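Local structure of 2,3-dimethylmalate lyase (Aspergillus niger, 3FA4) at residues Y169-S172 / V173-L176; E190-S194 / R195-R199. The protein belongs to the phosphoenolpyruvate phosphomutase family of TIM-barrel enzymes and carries a magnesium ion in the barrel. All blocks are in the same frame, centred on the assembly; numbering follows the deposited sequence.

Interaction 1: Y169-S172 / V173-L176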
loop_
_atom_site.group_PDB
_atom_site.type_symbol
_atom_site.label_atom_id
_atom_site.label_comp_id
_atom_site.label_asym_id
_atom_site.label_seq_id
_atom_site.Cartn_x
_atom_site.Cartn_y
_atom_site.Cartn_z
ATOM N N TYR B 169 -5.372 12.456 38.413
ATOM C CA TYR B 169 -6.388 13.357 37.849
ATOM C C TYR B 169 -5.957 14.785 37.494
ATOM O O TYR B 169 -6.178 15.210 36.392
ATOM C CB TYR B 169 -7.640 13.354 38.704
ATOM C CG TYR B 169 -8.739 14.196 38.142
ATOM C CD1 TYR B 169 -9.606 13.693 37.145
ATOM C CD2 TYR B 169 -8.919 15.504 38.599
ATOM C CE1 TYR B 169 -10.665 14.486 36.651
ATOM C CE2 TYR B 169 -9.965 16.312 38.090
ATOM C CZ TYR B 169 -10.808 15.817 37.117
ATOM O OH TYR B 169 -11.809 16.645 36.679
ATOM N N GLU B 170 -5.360 15.539 38.410
ATOM C CA GLU B 170 -5.055 16.949 38.126
ATOM C C GLU B 170 -4.037 17.156 37.017
ATOM O O GLU B 170 -4.037 18.190 36.369
ATOM C CB GLU B 170 -4.513 17.659 39.361
ATOM C CG GLU B 170 -5.559 18.112 40.314
ATOM C CD GLU B 170 -5.092 19.339 41.102
ATOM O OE1 GLU B 170 -3.830 19.598 41.267
ATOM O OE2 GLU B 170 -6.013 20.071 41.540
ATOM N N GLU B 171 -3.139 16.198 36.831
ATOM C CA GLU B 171 -2.100 16.319 35.826
ATOM C C GLU B 171 -2.798 16.097 34.512
ATOM O O GLU B 171 -2.472 16.784 33.517
ATOM C CB GLU B 171 -0.951 15.301 36.037
ATOM C CG GLU B 171 0.221 15.278 34.957
ATOM C CD GLU B 171 0.758 16.658 34.522
ATOM O OE1 GLU B 171 0.363 17.711 35.080
ATOM O OE2 GLU B 171 1.586 16.709 33.582
ATOM N N SER B 172 -3.760 15.164 34.521
ATOM C CA SER B 172 -4.577 14.792 33.340
ATOM C C SER B 172 -5.350 15.995 32.836
ATOM O O SER B 172 -5.334 16.322 31.663
ATOM C CB SER B 172 -5.599 13.715 33.708
ATOM O OG SER B 172 -4.975 12.459 33.766
ATOM N N VAL B 173 -6.026 16.639 33.766
ATOM C CA VAL B 173 -6.769 17.857 33.481
ATOM C C VAL B 173 -5.806 18.981 32.973
ATOM O O VAL B 173 -6.133 19.604 31.986
ATOM C CB VAL B 173 -7.740 18.173 34.592
ATOM C CG1 VAL B 173 -8.341 19.477 34.374
ATOM C CG2 VAL B 173 -8.831 17.145 34.548
ATOM N N ALA B 174 -4.622 19.155 33.601
ATOM C CA ALA B 174 -3.545 20.038 33.117
ATOM C C ALA B 174 -3.128 19.850 31.675
ATOM O O ALA B 174 -3.055 20.828 30.929
ATOM C CB ALA B 174 -2.260 19.966 34.025
ATOM N N ARG B 175 -2.844 18.612 31.290
ATOM C CA ARG B 175 -2.459 18.267 29.917
ATOM C C ARG B 175 -3.635 18.488 28.920
ATOM O O ARG B 175 -3.432 18.943 27.768
ATOM C CB ARG B 175 -1.966 16.799 29.834
ATOM C CG ARG B 175 -0.596 16.511 30.442
ATOM C CD ARG B 175 -0.328 15.065 30.505
ATOM N NE ARG B 175 1.047 14.856 30.969
ATOM C CZ ARG B 175 2.047 14.399 30.221
ATOM N NH1 ARG B 175 1.874 14.016 28.961
ATOM N NH2 ARG B 175 3.236 14.329 30.725
ATOM N N LEU B 176 -4.848 18.155 29.341
ATOM C CA LEU B 176 -6.026 18.538 28.505
ATOM C C LEU B 176 -6.125 20.010 28.219
ATOM O O LEU B 176 -6.291 20.365 27.078
ATOM C CB LEU B 176 -7.365 18.005 29.039
ATOM C CG LEU B 176 -7.452 16.492 28.825
ATOM C CD1 LEU B 176 -8.705 15.953 29.455
ATOM C CD2 LEU B 176 -7.288 16.114 27.322
#

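Interaction 2: E190-S194 / R195-R199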
loop_
_atom_site.group_PDB
_atom_site.type_symbol
_atom_site.label_atom_id
_atom_site.label_comp_id
_atom_site.label_asym_id
_atom_site.label_seq_id
_atom_site.Cartn_x
_atom_site.Cartn_y
_atom_site.Cartn_z
ATOM N N GLU B 190 -8.762 9.289 28.986
ATOM C CA GLU B 190 -8.803 7.852 28.860
ATOM C C GLU B 190 -8.888 7.221 30.218
ATOM O O GLU B 190 -8.133 7.554 31.151
ATOM C CB GLU B 190 -7.585 7.341 28.063
ATOM C CG GLU B 190 -7.403 5.751 28.048
ATOM C CD GLU B 190 -8.520 4.984 27.272
ATOM O OE1 GLU B 190 -9.598 5.557 26.974
ATOM O OE2 GLU B 190 -8.348 3.789 26.995
ATOM N N GLY B 191 -9.831 6.315 30.334
ATOM C CA GLY B 191 -9.972 5.518 31.547
ATOM C C GLY B 191 -10.485 6.198 32.791
ATOM O O GLY B 191 -10.031 5.896 33.894
ATOM N N ILE B 192 -11.446 7.115 32.604
ATOM C CA ILE B 192 -12.124 7.704 33.740
ATOM C C ILE B 192 -12.527 6.575 34.692
ATOM O O ILE B 192 -13.092 5.590 34.249
ATOM C CB ILE B 192 -13.325 8.521 33.267
ATOM C CG1 ILE B 192 -12.826 9.768 32.544
ATOM C CG2 ILE B 192 -14.255 8.866 34.473
ATOM C CD1 ILE B 192 -13.679 10.107 31.407
ATOM N N THR B 193 -12.210 6.696 35.989
ATOM C CA THR B 193 -12.445 5.607 36.964
ATOM C C THR B 193 -13.768 5.529 37.754
ATOM O O THR B 193 -14.018 4.531 38.428
ATOM C CB THR B 193 -11.299 5.500 37.955
ATOM O OG1 THR B 193 -11.243 6.673 38.754
ATOM C CG2 THR B 193 -9.979 5.336 37.202
ATOM N N SER B 194 -14.580 6.573 37.722
ATOM C CA SER B 194 -15.898 6.569 38.351
ATOM C C SER B 194 -16.836 7.536 37.614
ATOM O O SER B 194 -16.391 8.359 36.818
ATOM C CB SER B 194 -15.812 7.077 39.783
ATOM O OG SER B 194 -15.540 8.455 39.744
ATOM N N ARG B 195 -18.143 7.454 37.914
ATOM C CA ARG B 195 -19.113 8.439 37.444
ATOM C C ARG B 195 -18.836 9.787 38.068
ATOM O O ARG B 195 -19.143 10.825 37.508
ATOM C CB ARG B 195 -20.521 7.998 37.802
ATOM C CG ARG B 195 -21.012 6.794 37.044
ATOM C CD ARG B 195 -22.499 6.488 37.408
ATOM N NE ARG B 195 -22.579 5.052 37.254
ATOM C CZ ARG B 195 -23.115 4.413 36.227
ATOM N NH1 ARG B 195 -23.791 5.046 35.291
ATOM N NH2 ARG B 195 -23.042 3.101 36.191
ATOM N N GLU B 196 -18.226 9.758 39.241
ATOM C CA GLU B 196 -17.900 10.972 39.950
ATOM C C GLU B 196 -16.782 11.724 39.247
ATOM O O GLU B 196 -16.872 12.929 39.074
ATOM C CB GLU B 196 -17.563 10.663 41.411
ATOM C CG GLU B 196 -17.283 11.913 42.253
ATOM C CD GLU B 196 -16.938 11.564 43.685
ATOM O OE1 GLU B 196 -15.997 10.729 43.915
ATOM O OE2 GLU B 196 -17.606 12.112 44.579
ATOM N N MET B 197 -15.749 11.016 38.814
ATOM C CA MET B 197 -14.673 11.632 38.021
ATOM C C MET B 197 -15.134 12.113 36.658
ATOM O O MET B 197 -14.568 13.072 36.109
ATOM C CB MET B 197 -13.491 10.688 37.865
ATOM C CG MET B 197 -12.340 11.261 37.114
ATOM S SD MET B 197 -11.037 10.087 36.826
ATOM C CE MET B 197 -10.257 10.197 38.426
ATOM N N ALA B 198 -16.176 11.475 36.104
ATOM C CA ALA B 198 -16.735 11.884 34.820
ATOM C C ALA B 198 -17.552 13.160 34.917
ATOM O O ALA B 198 -17.504 13.992 34.013
ATOM C CB ALA B 198 -17.553 10.749 34.226
ATOM N N ARG B 199 -18.307 13.323 35.997
ATOM C CA ARG B 199 -18.946 14.584 36.271
ATOM C C ARG B 199 -17.933 15.728 36.558
ATOM O O ARG B 199 -18.041 16.773 35.966
ATOM C CB ARG B 199 -19.970 14.427 37.382
ATOM C CG ARG B 199 -21.088 13.434 37.048
ATOM C CD ARG B 199 -22.241 13.453 38.133
ATOM N NE ARG B 199 -23.051 12.282 37.874
ATOM C CZ ARG B 199 -23.001 11.145 38.568
ATOM N NH1 ARG B 199 -22.241 11.043 39.680
ATOM N NH2 ARG B 199 -23.730 10.108 38.154
#

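Interaction 1: Y169-S172 / V173-L176
Tyr169 with Val173 and Glu171 with Arg175 are the two side-chain pairs of this local contact, each spaced i to i+4 along the first two turns of helix 169-181, one of the outer helices of the barrel. The backbone is regular alpha-helix: Val173 N, Ala174 N, Arg175 N and Leu176 N donate in turn to the carbonyls of Tyr169, Glu170, Glu171 and Ser172.

In the first pair, Val173 lays one methyl over a face of the tyrosine ring. CG2 of Val173 sits 3.9 Å from the ring centroid of Tyr169, a CH-pi contact displaced toward the phenolic end, where Tyr169 CZ is only 3.5 Å from Val173 CG2. Tyr169 reaches this place because its CG stands anti to the backbone N (chi1 -177°), which sends the ring outward and somewhat toward the next turn, where Val173 lies. Its OH is hydrogen-bonded to Asp204, so the ring is held at its far end as well.

The second pair is a salt bridge. Glu171 bends at chi2 (45°), bringing its carboxylate round to Arg175, whose chain is extended from CG to NE. Arg175 NE donates to Glu171 OE2 at 3.2 Å, a moderately bent bond that meets the oxygen from above the carboxylate plane; the two flat groups stand almost perpendicular. Only NE is used here: Arg175 NH1 turns to the carboxylate of Asp116 and the carbonyl of Val132, so the buried guanidinium is shared between two acids. The other carboxylate oxygen, Glu171 OE1, lies 3.6 Å from Ala174 CB.

Around the helix, Tyr169 and Val173 pack on helix 195-204, Glu171 and Arg175 face Thr134 of helix 134-151, and Ser172 touches Leu164 of helix 164-167.

Interaction 2: E190-S194 / R195-R199
Ser194 caps the first turn of helix 195-204 and accepts hydrogen bonds from two of its amides, one on the hydroxyl and one on the carbonyl. The hydroxyl serves Met197 N, with Ser194 OG to Met197 N at 2.7 Å and a nearly straight N-H (168°). A chi1 of 70° tucks OG of Ser194 in over the helix start, within reach of that amide. The carbonyl of the same serine serves the next amide, Ser194 O accepting from Ala198 N at 3.2 Å through a more bent bond.

From the first turn, the side chain of Met197 extends out to the loop before the cap, bending only at its last torsion. Its sulfur receives a weak but straight bond from the backbone, Thr193 N to Met197 SD being 3.7 Å, and the methyl CE of Met197 comes 3.7 Å from Thr193 OG1. Ile192 adds the apolar part: its CG2 rests 3.9 Å from Met197 CB and 3.8 Å from Ala198 CB. The carbonyl of Ile192 accepts from Thr220 OG1, and upstream Glu190 OE1 accepts from Asn213 ND2, while Arg195, leaving the helix start, pairs through NH1 with Glu227 of helix 225-231.

This is a serine N-cap, with an apolar residue two places before it packed against the first turn, at the loop that carries strand 186-189 into its helix in a TIM barrel.

Interactions 1 and 2 follow each other along the chain, with strand 186-189 between them, and belong to successive outer helices of the barrel; their centres are 13 Å apart. They meet directly where Tyr169 CD1 lies 3.7 Å from Met197 CG, so the ring that has Val173 CG2 over one face in interaction 1 also packs on the methionine beside the cap of interaction 2. Val173 and Tyr169 both touch Val201 farther along helix 195-204, extending this seam. Both contacts are on the same side of the chain's centre, about 20 to 22 Å from it, and neither includes the magnesium-site residues Asp86 and Asp88.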